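Local atomic coordinates of histidine kinase (Methanosarcina mazei, PDB entry 3LI9), a protein that probably autophosphorylates on histidine with ATP as a membrane-bound sensory kinase, this chain being its extracellular sensor domain of the PDC (double Cache) fold. Residues A[105-108]-A[113-116]; A[108-113]-A[148-153]; A[140-145]-A[199-204]; A[191-196]-A[254-259]. All coordinates share one frame; numbering follows the deposited sequence.

Interaction 1 (A[105-108]-A[113-116]); sequences PYCN and PVII
P105 begins the contact with an apolar touch, its CB meeting CG2 of I116 at 3.7 Å. Next along, Y106 contributes its backbone: Y106 O receives a CA-H...O contact from I116 CA at 3.4 Å. On its side chain the hydroxyl is hydrogen-bonded to D170, and N108 CB lies over one ring face, toward its rim. C107 then forms a non-hydrogen-bonded antiparallel pair with I116, both side chains on one face of the sheet. With SG anti to the backbone N, chi1 177° lays the sulfur along the partner strand, SG 3.8 Å from V114 CG1, while C107 CB lies against I116 CG1 at 3.7 Å. I116 meets this strand with two branches, CG1 on C107 and CG2 on P105, and an alanine here would probably strip P105 CB and C107 CB of their contact with this side chain and open a gap between the strands, leaving them I62 of the helix. N108 closes the ladder as a hydrogen-bonded pair with I115. N108 N gives a bond of 2.9 Å to I115 O, with an N-H...O angle of 165°, and I115 N returns one of 2.9 Å to N108 O. Their side chains run side by side on the face opposite C107 and I116. This is the start of the beta hairpin formed by strands 105-108 and 115-118. Strand 105-108 also pairs with strand 74-79, through backbone bonds to V75 and L77, and helix 55-67 packs against the C107 face, with I62 touching both P105 and C107.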
loop_
_atom_site.group_PDB
_atom_site.type_symbol
_atom_site.label_atom_id
_atom_site.label_comp_id
_atom_site.label_asym_id
_atom_site.label_seq_id
_atom_site.Cartn_x
_atom_site.Cartn_y
_atom_site.Cartn_z
ATOM N N PRO A 105 9.174 11.444 14.030
ATOM C CA PRO A 105 7.863 12.151 14.001
ATOM C C PRO A 105 6.856 11.497 13.019
ATOM O O PRO A 105 7.188 11.274 11.843
ATOM C CB PRO A 105 8.238 13.578 13.596
ATOM C CG PRO A 105 9.503 13.362 12.649
ATOM C CD PRO A 105 10.249 12.202 13.354
ATOM N N TYR A 106 5.631 11.255 13.508
ATOM C CA TYR A 106 4.548 10.688 12.663
ATOM C C TYR A 106 3.489 11.779 12.587
ATOM O O TYR A 106 2.735 11.997 13.552
ATOM C CB TYR A 106 3.998 9.408 13.315
ATOM C CG TYR A 106 2.822 8.810 12.570
ATOM C CD1 TYR A 106 2.900 8.598 11.222
ATOM C CD2 TYR A 106 1.655 8.423 13.242
ATOM C CE1 TYR A 106 1.805 7.989 10.491
ATOM C CE2 TYR A 106 0.601 7.849 12.540
ATOM C CZ TYR A 106 0.715 7.602 11.178
ATOM O OH TYR A 106 -0.325 7.080 10.455
ATOM N N CYS A 107 3.472 12.521 11.480
ATOM C CA CYS A 107 2.530 13.636 11.294
ATOM C C CYS A 107 1.312 13.038 10.596
ATOM O O CYS A 107 1.440 12.492 9.511
ATOM C CB CYS A 107 3.219 14.710 10.465
ATOM S SG CYS A 107 2.043 16.067 10.160
ATOM N N ASN A 108 0.160 13.087 11.258
ATOM C CA ASN A 108 -1.026 12.370 10.729
ATOM C C ASN A 108 -2.333 13.027 11.041
ATOM O O ASN A 108 -2.425 13.852 11.942
ATOM C CB ASN A 108 -1.033 10.920 11.269
ATOM C CG ASN A 108 -1.332 10.873 12.762
ATOM O OD1 ASN A 108 -0.407 10.979 13.654
ATOM N ND2 ASN A 108 -2.583 10.803 13.070
ATOM N N PRO A 113 -7.883 15.680 13.410
ATOM C CA PRO A 113 -7.060 16.892 13.248
ATOM C C PRO A 113 -5.566 16.458 12.972
ATOM O O PRO A 113 -5.186 15.304 13.273
ATOM C CB PRO A 113 -7.174 17.574 14.623
ATOM C CG PRO A 113 -7.483 16.463 15.581
ATOM C CD PRO A 113 -8.395 15.502 14.771
ATOM N N VAL A 114 -4.772 17.333 12.409
ATOM C CA VAL A 114 -3.330 17.026 12.129
ATOM C C VAL A 114 -2.550 17.138 13.430
ATOM O O VAL A 114 -2.596 18.150 14.124
ATOM C CB VAL A 114 -2.749 17.995 11.088
ATOM C CG1 VAL A 114 -1.251 17.814 10.878
ATOM C CG2 VAL A 114 -3.532 17.862 9.754
ATOM N N ILE A 115 -1.897 16.056 13.813
ATOM C CA ILE A 115 -1.046 16.048 14.996
ATOM C C ILE A 115 0.299 15.393 14.685
ATOM O O ILE A 115 0.443 14.744 13.635
ATOM C CB ILE A 115 -1.672 15.367 16.218
ATOM C CG1 ILE A 115 -1.853 13.915 16.054
ATOM C CG2 ILE A 115 -2.995 16.154 16.676
ATOM C CD1 ILE A 115 -2.086 13.225 17.457
ATOM N N ILE A 116 1.303 15.621 15.565
ATOM C CA ILE A 116 2.568 14.889 15.358
ATOM C C ILE A 116 2.839 14.148 16.619
ATOM O O ILE A 116 2.864 14.764 17.699
ATOM C CB ILE A 116 3.775 15.812 15.011
ATOM C CG1 ILE A 116 3.448 16.570 13.707
ATOM C CG2 ILE A 116 5.021 14.917 14.943
ATOM C CD1 ILE A 116 4.545 17.538 13.251
#

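Interaction 2 (A[108-113]-A[148-153]); sequences NKINGP and IFMVSY
The end of the I110 side chain reaches strand 148-159 from the turn after strand 105-108 and meets two of its residues, each at a different angle. Against selenomethionine M150 it lies at about a right angle: I110 CD1 sits 3.5 Å from M150 CE, closer than carbons usually pack. Against I148 the two side chains slant across one another, with CG2 of I110 4.1 Å from CD1 of I148. That same CD1 also reaches the backbone, 3.5 Å from I110 O, and so covers the turn's carbonyl with a methyl group. M150 gets its methyl to the spot by a bent route. Its CG stands between the backbone N and the carbonyl carbon (chi1 62°), the chain runs straight through chi2, and the bend at chi3 (75°) swings CE over to the isoleucine. I110 itself is the second residue of a type I beta turn from K109 to G112, closed by G112 N bonding K109 O at 3.0 Å. Y145 of strand 143-145 touches both I110 and M150. The hairpin tip is thereby laid against the strand beside a bound BTB molecule, its nearest atom about 4 Å from the M150 side chain. BTB probably came from the crystallisation liquor, but its place is consistent with the ligand pocket of a PAS-like Cache module, where the sheet and the loops over it enclose the small molecule.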
loop_
_atom_site.group_PDB
_atom_site.type_symbol
_atom_site.label_atom_id
_atom_site.label_comp_id
_atom_site.label_asym_id
_atom_site.label_seq_id
_atom_site.Cartn_x
_atom_site.Cartn_y
_atom_site.Cartn_z
ATOM N N ASN A 108 0.160 13.087 11.258
ATOM C CA ASN A 108 -1.026 12.370 10.729
ATOM C C ASN A 108 -2.333 13.027 11.041
ATOM O O ASN A 108 -2.425 13.852 11.942
ATOM C CB ASN A 108 -1.033 10.920 11.269
ATOM C CG ASN A 108 -1.332 10.873 12.762
ATOM O OD1 ASN A 108 -0.407 10.979 13.654
ATOM N ND2 ASN A 108 -2.583 10.803 13.070
ATOM N N LYS A 109 -3.345 12.629 10.302
ATOM C CA LYS A 109 -4.721 12.992 10.654
ATOM C C LYS A 109 -5.634 11.790 10.893
ATOM O O LYS A 109 -6.869 11.863 10.617
ATOM C CB LYS A 109 -5.263 13.969 9.587
ATOM C CG LYS A 109 -5.217 13.457 8.248
ATOM C CD LYS A 109 -5.759 14.516 7.197
ATOM C CE LYS A 109 -4.862 15.696 7.022
ATOM N NZ LYS A 109 -5.295 16.372 5.714
ATOM N N ILE A 110 -5.085 10.726 11.458
ATOM C CA ILE A 110 -5.795 9.463 11.715
ATOM C C ILE A 110 -7.018 9.701 12.553
ATOM O O ILE A 110 -8.075 9.157 12.247
ATOM C CB ILE A 110 -4.892 8.466 12.508
ATOM C CG1 ILE A 110 -3.662 7.976 11.722
ATOM C CG2 ILE A 110 -5.689 7.159 13.014
ATOM C CD1 ILE A 110 -4.010 7.079 10.542
ATOM N N ASN A 111 -6.909 10.535 13.579
ATOM C CA ASN A 111 -8.000 10.706 14.516
ATOM C C ASN A 111 -8.784 11.946 14.151
ATOM O O ASN A 111 -9.710 12.328 14.899
ATOM C CB ASN A 111 -7.464 10.841 15.971
ATOM C CG ASN A 111 -6.871 9.535 16.512
ATOM O OD1 ASN A 111 -6.015 8.857 15.902
ATOM N ND2 ASN A 111 -7.313 9.177 17.696
ATOM N N GLY A 112 -8.441 12.573 13.024
ATOM C CA GLY A 112 -9.133 13.750 12.489
ATOM C C GLY A 112 -8.286 15.008 12.301
ATOM O O GLY A 112 -7.970 15.423 11.184
ATOM N N PRO A 113 -7.883 15.680 13.410
ATOM C CA PRO A 113 -7.060 16.892 13.248
ATOM C C PRO A 113 -5.566 16.458 12.972
ATOM O O PRO A 113 -5.186 15.304 13.273
ATOM C CB PRO A 113 -7.174 17.574 14.623
ATOM C CG PRO A 113 -7.483 16.463 15.581
ATOM C CD PRO A 113 -8.395 15.502 14.771
ATOM N N ILE A 148 -8.703 2.499 10.344
ATOM C CA ILE A 148 -8.557 2.909 8.955
ATOM C C ILE A 148 -7.703 1.886 8.142
ATOM O O ILE A 148 -6.651 1.575 8.572
ATOM C CB ILE A 148 -7.923 4.270 8.894
ATOM C CG1 ILE A 148 -8.909 5.246 9.617
ATOM C CG2 ILE A 148 -7.741 4.726 7.395
ATOM C CD1 ILE A 148 -8.328 6.517 9.926
ATOM N N PHE A 149 -8.259 1.439 7.013
ATOM C CA PHE A 149 -7.597 0.500 6.082
ATOM C C PHE A 149 -6.600 1.305 5.251
ATOM O O PHE A 149 -6.986 2.309 4.646
ATOM C CB PHE A 149 -8.680 -0.094 5.173
ATOM C CG PHE A 149 -8.170 -1.363 4.434
ATOM C CD1 PHE A 149 -7.409 -2.313 5.083
ATOM C CD2 PHE A 149 -8.424 -1.475 3.091
ATOM C CE1 PHE A 149 -6.954 -3.470 4.369
ATOM C CE2 PHE A 149 -7.995 -2.572 2.384
ATOM C CZ PHE A 149 -7.232 -3.513 2.991
HETATM N N MSE A 150 -5.342 0.899 5.280
HETATM C CA MSE A 150 -4.281 1.636 4.607
HETATM C C MSE A 150 -3.102 0.754 4.215
HETATM O O MSE A 150 -3.029 -0.446 4.508
HETATM C CB MSE A 150 -3.776 2.751 5.520
HETATM C CG MSE A 150 -3.184 2.237 6.806
HETATM SE SE MSE A 150 -2.686 3.801 7.993
HETATM C CE MSE A 150 -4.449 4.271 8.568
ATOM N N VAL A 151 -2.227 1.394 3.442
ATOM C CA VAL A 151 -0.913 0.805 3.187
ATOM C C VAL A 151 0.149 1.874 3.426
ATOM O O VAL A 151 -0.151 3.058 3.345
ATOM C CB VAL A 151 -0.882 0.288 1.723
ATOM C CG1 VAL A 151 -0.920 1.401 0.658
ATOM C CG2 VAL A 151 0.187 -0.748 1.534
ATOM N N SER A 152 1.380 1.436 3.689
ATOM C CA SER A 152 2.470 2.386 3.893
ATOM C C SER A 152 3.544 2.230 2.847
ATOM O O SER A 152 3.911 1.097 2.540
ATOM C CB SER A 152 3.108 2.075 5.292
ATOM O OG SER A 152 3.936 3.157 5.622
ATOM N N TYR A 153 4.063 3.348 2.370
ATOM C CA TYR A 153 5.201 3.348 1.437
ATOM C C TYR A 153 6.398 3.875 2.227
ATOM O O TYR A 153 6.298 4.935 2.843
ATOM C CB TYR A 153 4.962 4.339 0.289
ATOM C CG TYR A 153 3.811 4.006 -0.666
ATOM C CD1 TYR A 153 4.081 3.463 -1.930
ATOM C CD2 TYR A 153 2.472 4.195 -0.281
ATOM C CE1 TYR A 153 3.048 3.169 -2.800
ATOM C CE2 TYR A 153 1.410 3.856 -1.151
ATOM C CZ TYR A 153 1.751 3.352 -2.415
ATOM O OH TYR A 153 0.722 3.027 -3.281
#

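Interaction 3 (A[140-145]-A[199-204]); sequences TEPYFY and IFLSHP
P142 meets L201 at about a right angle, its ring carbon CG only 3.5 Å from L201 CD2, which is tight for two carbons. P142 CB backs this up from 3.8 Å, so the methyl lies against the CB-CG side of the ring. L201 CG is anti to the carbonyl carbon (chi1 -59°), and this carries the branch across to the proline. A looser touch comes from I199, whose CB is 4.5 Å from P142 CG. Beside it, E141 OE1 passes 4.4 Å from I199 CG1, but the carboxylate has better partners: OE1 is hydrogen-bonded to the hydroxyls of both S195 and T197, which fixes the end of the chain. In the next shell T140 OG1 gives a 3.0 Å hydrogen bond to E141 O, the carbonyl just before the proline, arriving well above the carbonyl plane, 54° out of it, and both of these oxygens lie at the edge of the Y143 ring, in its plane. Farther out, F149 touches both P142 and L201, V176 of helix 174-180 packs on L201, and L201 is tied through its backbone to M193. Y143 OH in turn is hydrogen-bonded to the bound BTB. The contact thus joins the loop leading into strand 143-145 of one PAS-like module to the loop following the first strand of the next, an inter-module junction of the double Cache fold.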
loop_
_atom_site.group_PDB
_atom_site.type_symbol
_atom_site.label_atom_id
_atom_site.label_comp_id
_atom_site.label_asym_id
_atom_site.label_seq_id
_atom_site.Cartn_x
_atom_site.Cartn_y
_atom_site.Cartn_z
ATOM N N THR A 140 4.167 -1.867 2.352
ATOM C CA THR A 140 3.644 -2.900 3.281
ATOM C C THR A 140 2.425 -3.590 2.649
ATOM O O THR A 140 1.742 -3.107 1.717
ATOM C CB THR A 140 3.143 -2.238 4.613
ATOM O OG1 THR A 140 1.988 -1.430 4.314
ATOM C CG2 THR A 140 4.298 -1.453 5.263
ATOM N N GLU A 141 2.074 -4.708 3.259
ATOM C CA GLU A 141 0.781 -5.307 2.967
ATOM C C GLU A 141 -0.272 -4.387 3.615
ATOM O O GLU A 141 0.055 -3.730 4.588
ATOM C CB GLU A 141 0.798 -6.739 3.506
ATOM C CG GLU A 141 1.442 -7.658 2.336
ATOM C CD GLU A 141 0.557 -7.721 1.028
ATOM O OE1 GLU A 141 -0.443 -8.442 1.159
ATOM O OE2 GLU A 141 0.832 -7.098 -0.113
ATOM N N PRO A 142 -1.459 -4.282 3.011
ATOM C CA PRO A 142 -2.500 -3.421 3.606
ATOM C C PRO A 142 -2.869 -3.883 5.002
ATOM O O PRO A 142 -2.736 -5.086 5.362
ATOM C CB PRO A 142 -3.696 -3.615 2.666
ATOM C CG PRO A 142 -3.489 -5.135 2.178
ATOM C CD PRO A 142 -1.990 -4.942 1.807
ATOM N N TYR A 143 -3.309 -2.935 5.810
ATOM C CA TYR A 143 -3.587 -3.257 7.237
ATOM C C TYR A 143 -4.556 -2.245 7.771
ATOM O O TYR A 143 -4.798 -1.135 7.210
ATOM C CB TYR A 143 -2.293 -3.261 8.052
ATOM C CG TYR A 143 -1.572 -1.930 8.062
ATOM C CD1 TYR A 143 -1.834 -0.951 9.064
ATOM C CD2 TYR A 143 -0.635 -1.635 7.038
ATOM C CE1 TYR A 143 -1.151 0.302 9.019
ATOM C CE2 TYR A 143 0.070 -0.430 7.011
ATOM C CZ TYR A 143 -0.222 0.533 7.984
ATOM O OH TYR A 143 0.441 1.717 7.996
ATOM N N PHE A 144 -5.162 -2.617 8.899
ATOM C CA PHE A 144 -5.961 -1.620 9.601
ATOM C C PHE A 144 -5.173 -0.989 10.746
ATOM O O PHE A 144 -4.402 -1.683 11.440
ATOM C CB PHE A 144 -7.169 -2.328 10.234
ATOM C CG PHE A 144 -8.215 -2.718 9.246
ATOM C CD1 PHE A 144 -9.112 -1.796 8.820
ATOM C CD2 PHE A 144 -8.241 -4.015 8.711
ATOM C CE1 PHE A 144 -10.111 -2.098 7.851
ATOM C CE2 PHE A 144 -9.260 -4.322 7.740
ATOM C CZ PHE A 144 -10.175 -3.360 7.334
ATOM N N TYR A 145 -5.384 0.332 10.945
ATOM C CA TYR A 145 -4.714 1.038 12.045
ATOM C C TYR A 145 -5.704 2.063 12.566
ATOM O O TYR A 145 -6.254 2.835 11.788
ATOM C CB TYR A 145 -3.433 1.682 11.584
ATOM C CG TYR A 145 -2.782 2.522 12.653
ATOM C CD1 TYR A 145 -2.072 1.929 13.681
ATOM C CD2 TYR A 145 -2.923 3.891 12.634
ATOM C CE1 TYR A 145 -1.465 2.700 14.648
ATOM C CE2 TYR A 145 -2.304 4.703 13.627
ATOM C CZ TYR A 145 -1.583 4.068 14.603
ATOM O OH TYR A 145 -0.991 4.838 15.566
ATOM N N ILE A 199 -4.828 -10.544 -0.361
ATOM C CA ILE A 199 -5.880 -10.004 0.542
ATOM C C ILE A 199 -6.799 -9.026 -0.191
ATOM O O ILE A 199 -6.323 -8.123 -0.927
ATOM C CB ILE A 199 -5.225 -9.203 1.663
ATOM C CG1 ILE A 199 -4.278 -10.099 2.486
ATOM C CG2 ILE A 199 -6.296 -8.602 2.581
ATOM C CD1 ILE A 199 -5.060 -11.204 3.297
ATOM N N PHE A 200 -8.114 -9.169 0.002
ATOM C CA PHE A 200 -9.025 -8.252 -0.658
ATOM C C PHE A 200 -8.803 -6.840 -0.248
ATOM O O PHE A 200 -8.799 -6.525 0.945
ATOM C CB PHE A 200 -10.541 -8.628 -0.377
ATOM C CG PHE A 200 -10.970 -9.901 -1.088
ATOM C CD1 PHE A 200 -11.561 -9.827 -2.335
ATOM C CD2 PHE A 200 -10.809 -11.126 -0.453
ATOM C CE1 PHE A 200 -11.970 -10.988 -3.079
ATOM C CE2 PHE A 200 -11.199 -12.329 -1.170
ATOM C CZ PHE A 200 -11.752 -12.246 -2.459
ATOM N N LEU A 201 -8.711 -5.960 -1.253
ATOM C CA LEU A 201 -8.679 -4.522 -0.934
ATOM C C LEU A 201 -10.097 -3.909 -1.184
ATOM O O LEU A 201 -10.330 -2.716 -0.895
ATOM C CB LEU A 201 -7.740 -3.771 -1.881
ATOM C CG LEU A 201 -6.311 -4.398 -1.719
ATOM C CD1 LEU A 201 -5.324 -3.645 -2.530
ATOM C CD2 LEU A 201 -5.869 -4.555 -0.264
ATOM N N SER A 202 -10.977 -4.693 -1.847
ATOM C CA SER A 202 -12.338 -4.210 -2.183
ATOM C C SER A 202 -13.185 -5.456 -2.401
ATOM O O SER A 202 -12.642 -6.547 -2.646
ATOM C CB SER A 202 -12.377 -3.408 -3.499
ATOM O OG SER A 202 -11.966 -4.168 -4.635
ATOM N N HIS A 203 -14.502 -5.300 -2.334
ATOM C CA HIS A 203 -15.416 -6.374 -2.840
ATOM C C HIS A 203 -16.792 -5.753 -2.922
ATOM O O HIS A 203 -17.150 -4.995 -2.036
ATOM C CB HIS A 203 -15.436 -7.573 -1.906
ATOM C CG HIS A 203 -16.103 -8.777 -2.529
ATOM N ND1 HIS A 203 -17.480 -8.969 -2.486
ATOM C CD2 HIS A 203 -15.596 -9.815 -3.234
ATOM C CE1 HIS A 203 -17.782 -10.089 -3.122
ATOM N NE2 HIS A 203 -16.656 -10.632 -3.573
ATOM N N PRO A 204 -17.574 -6.014 -3.991
ATOM C CA PRO A 204 -18.787 -5.218 -4.172
ATOM C C PRO A 204 -19.813 -5.549 -3.077
ATOM O O PRO A 204 -20.588 -4.653 -2.704
ATOM C CB PRO A 204 -19.321 -5.716 -5.524
ATOM C CG PRO A 204 -18.126 -6.268 -6.266
ATOM C CD PRO A 204 -17.276 -6.875 -5.160
#

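Interaction 4 (A[191-196]-A[254-259]); sequences AFMVSN and EPVKTG
In the four-stranded antiparallel sheet of the second PAS-like module, M193 and V256 reach each other from strands that are not neighbours: strand 261-268 runs between 190-194 and 248-256. The selenium of selenomethionine M193 lies 3.9 Å from CG2 of V256, with the two side chains at about a right angle. M193 spans the gap with an unusually twisted chain, chi2 at -104° and a further bend at chi3, which bring its heavy atom over toward the valine. V256 offers CG2, the methyl beside its backbone N, while CG1 is anti to that N (chi1 172°). Past the strand ends a second touch follows, where N196 CB sits 3.5 Å from G259 O. This is a carbon against a carbonyl, and no hydrogen bond links the two segments. G259 has a positive phi of 87°, a backbone shape in which a side chain would run into the carbonyl oxygen of the residue before, so the glycine suits this position. Strand 261-268 bonds both flanking strands through its backbone, F192 bonding V264 and V194 bonding S262, with E254 bonding F263. Over the same side lies the long helix 13-48, with F29 touching M193 and M33 touching V256, and D30 hydrogen-bonded to the hydroxyl of T258. A long N-terminal helix laid along the sheet like this is characteristic of the double Cache sensor fold.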
loop_
_atom_site.group_PDB
_atom_site.type_symbol
_atom_site.label_atom_id
_atom_site.label_comp_id
_atom_site.label_asym_id
_atom_site.label_seq_id
_atom_site.Cartn_x
_atom_site.Cartn_y
_atom_site.Cartn_z
ATOM N N ALA A 191 -15.553 -6.546 -10.368
ATOM C CA ALA A 191 -14.093 -6.450 -10.304
ATOM C C ALA A 191 -13.757 -6.258 -8.844
ATOM O O ALA A 191 -14.596 -5.767 -8.053
ATOM C CB ALA A 191 -13.651 -5.169 -11.037
ATOM N N PHE A 192 -12.542 -6.627 -8.474
ATOM C CA PHE A 192 -12.028 -6.256 -7.113
ATOM C C PHE A 192 -10.485 -6.212 -7.164
ATOM O O PHE A 192 -9.885 -6.677 -8.106
ATOM C CB PHE A 192 -12.495 -7.268 -6.020
ATOM C CG PHE A 192 -12.101 -8.680 -6.289
ATOM C CD1 PHE A 192 -10.838 -9.181 -5.908
ATOM C CD2 PHE A 192 -13.008 -9.528 -6.869
ATOM C CE1 PHE A 192 -10.483 -10.580 -6.171
ATOM C CE2 PHE A 192 -12.660 -10.882 -7.105
ATOM C CZ PHE A 192 -11.435 -11.386 -6.773
HETATM N N MSE A 193 -9.851 -5.605 -6.174
HETATM C CA MSE A 193 -8.394 -5.556 -6.150
HETATM C C MSE A 193 -7.916 -6.391 -4.989
HETATM O O MSE A 193 -8.606 -6.479 -3.962
HETATM C CB MSE A 193 -7.883 -4.102 -5.943
HETATM C CG MSE A 193 -8.056 -3.333 -7.137
HETATM SE SE MSE A 193 -6.213 -3.184 -7.968
HETATM C CE MSE A 193 -5.949 -1.832 -6.746
ATOM N N VAL A 194 -6.738 -6.999 -5.133
ATOM C CA VAL A 194 -6.094 -7.708 -4.023
ATOM C C VAL A 194 -4.664 -7.243 -3.821
ATOM O O VAL A 194 -4.046 -6.699 -4.766
ATOM C CB VAL A 194 -6.121 -9.277 -4.166
ATOM C CG1 VAL A 194 -7.623 -9.777 -4.261
ATOM C CG2 VAL A 194 -5.359 -9.725 -5.412
ATOM N N SER A 195 -4.138 -7.504 -2.641
ATOM C CA SER A 195 -2.737 -7.188 -2.392
ATOM C C SER A 195 -1.824 -8.335 -2.987
ATOM O O SER A 195 -2.329 -9.326 -3.556
ATOM C CB SER A 195 -2.497 -7.086 -0.888
ATOM O OG SER A 195 -2.601 -8.400 -0.334
ATOM N N ASN A 196 -0.527 -8.178 -2.802
ATOM C CA ASN A 196 0.416 -9.142 -3.343
ATOM C C ASN A 196 0.188 -10.541 -2.696
ATOM O O ASN A 196 0.357 -11.573 -3.364
ATOM C CB ASN A 196 1.840 -8.707 -3.061
ATOM C CG ASN A 196 2.844 -9.669 -3.687
ATOM O OD1 ASN A 196 2.861 -9.851 -4.926
ATOM N ND2 ASN A 196 3.619 -10.266 -2.869
ATOM N N GLU A 254 -4.556 -9.114 -13.346
ATOM C CA GLU A 254 -3.399 -8.445 -14.004
ATOM C C GLU A 254 -2.684 -7.647 -12.943
ATOM O O GLU A 254 -3.295 -7.019 -12.076
ATOM C CB GLU A 254 -3.858 -7.516 -15.134
ATOM C CG GLU A 254 -4.343 -8.265 -16.391
ATOM C CD GLU A 254 -3.209 -8.975 -17.080
ATOM O OE1 GLU A 254 -2.027 -8.692 -16.859
ATOM O OE2 GLU A 254 -3.547 -9.869 -17.869
ATOM N N PRO A 255 -1.334 -7.723 -12.925
ATOM C CA PRO A 255 -0.575 -7.126 -11.854
ATOM C C PRO A 255 -0.549 -5.618 -11.867
ATOM O O PRO A 255 -0.504 -4.991 -12.931
ATOM C CB PRO A 255 0.844 -7.674 -12.067
ATOM C CG PRO A 255 0.895 -8.024 -13.508
ATOM C CD PRO A 255 -0.494 -8.518 -13.862
ATOM N N VAL A 256 -0.522 -5.106 -10.645
ATOM C CA VAL A 256 -0.315 -3.661 -10.397
ATOM C C VAL A 256 1.131 -3.513 -10.097
ATOM O O VAL A 256 1.562 -3.993 -9.093
ATOM C CB VAL A 256 -1.206 -3.275 -9.185
ATOM C CG1 VAL A 256 -0.907 -1.833 -8.724
ATOM C CG2 VAL A 256 -2.681 -3.355 -9.642
ATOM N N LYS A 257 1.889 -2.841 -10.985
ATOM C CA LYS A 257 3.364 -2.839 -10.972
ATOM C C LYS A 257 3.913 -2.445 -9.603
ATOM O O LYS A 257 4.873 -3.019 -9.134
ATOM C CB LYS A 257 3.794 -1.793 -12.044
ATOM C CG LYS A 257 5.211 -1.760 -12.412
ATOM C CD LYS A 257 5.357 -0.852 -13.679
ATOM C CE LYS A 257 6.811 -0.582 -13.952
ATOM N NZ LYS A 257 7.327 0.230 -12.811
ATOM N N THR A 258 3.320 -1.444 -8.954
ATOM C CA THR A 258 3.813 -0.971 -7.669
ATOM C C THR A 258 3.342 -1.973 -6.597
ATOM O O THR A 258 2.166 -2.098 -6.306
ATOM C CB THR A 258 3.278 0.443 -7.386
ATOM O OG1 THR A 258 3.711 1.265 -8.448
ATOM C CG2 THR A 258 3.902 0.984 -6.051
ATOM N N GLY A 259 4.271 -2.757 -6.061
ATOM C CA GLY A 259 3.911 -3.738 -5.056
ATOM C C GLY A 259 3.449 -5.108 -5.566
ATOM O O GLY A 259 3.232 -6.010 -4.748
#

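Interactions 1 and 2 share N108 and P113: the hairpin paired in interaction 1 ends in the turn that interaction 2 sets against strand 148-159, their centres about 10 Å apart. Interaction 3 joins that strand through backbone bonds, M150 O to Y143 N at 2.8 Å and S152 O to T140 N at 3.0 Å. It is also tied to interaction 4, its centre about 11 Å away, by E141 OE1 to S195 OG (2.6 Å) and L201 N to M193 O (2.8 Å). Interactions 1 and 4, with centres about 29 Å apart, do not touch. Side chains from interactions 1 to 3, namely Y106, M150, S152 and Y143, approach the bound BTB, consistent with a sensor pocket in the first module.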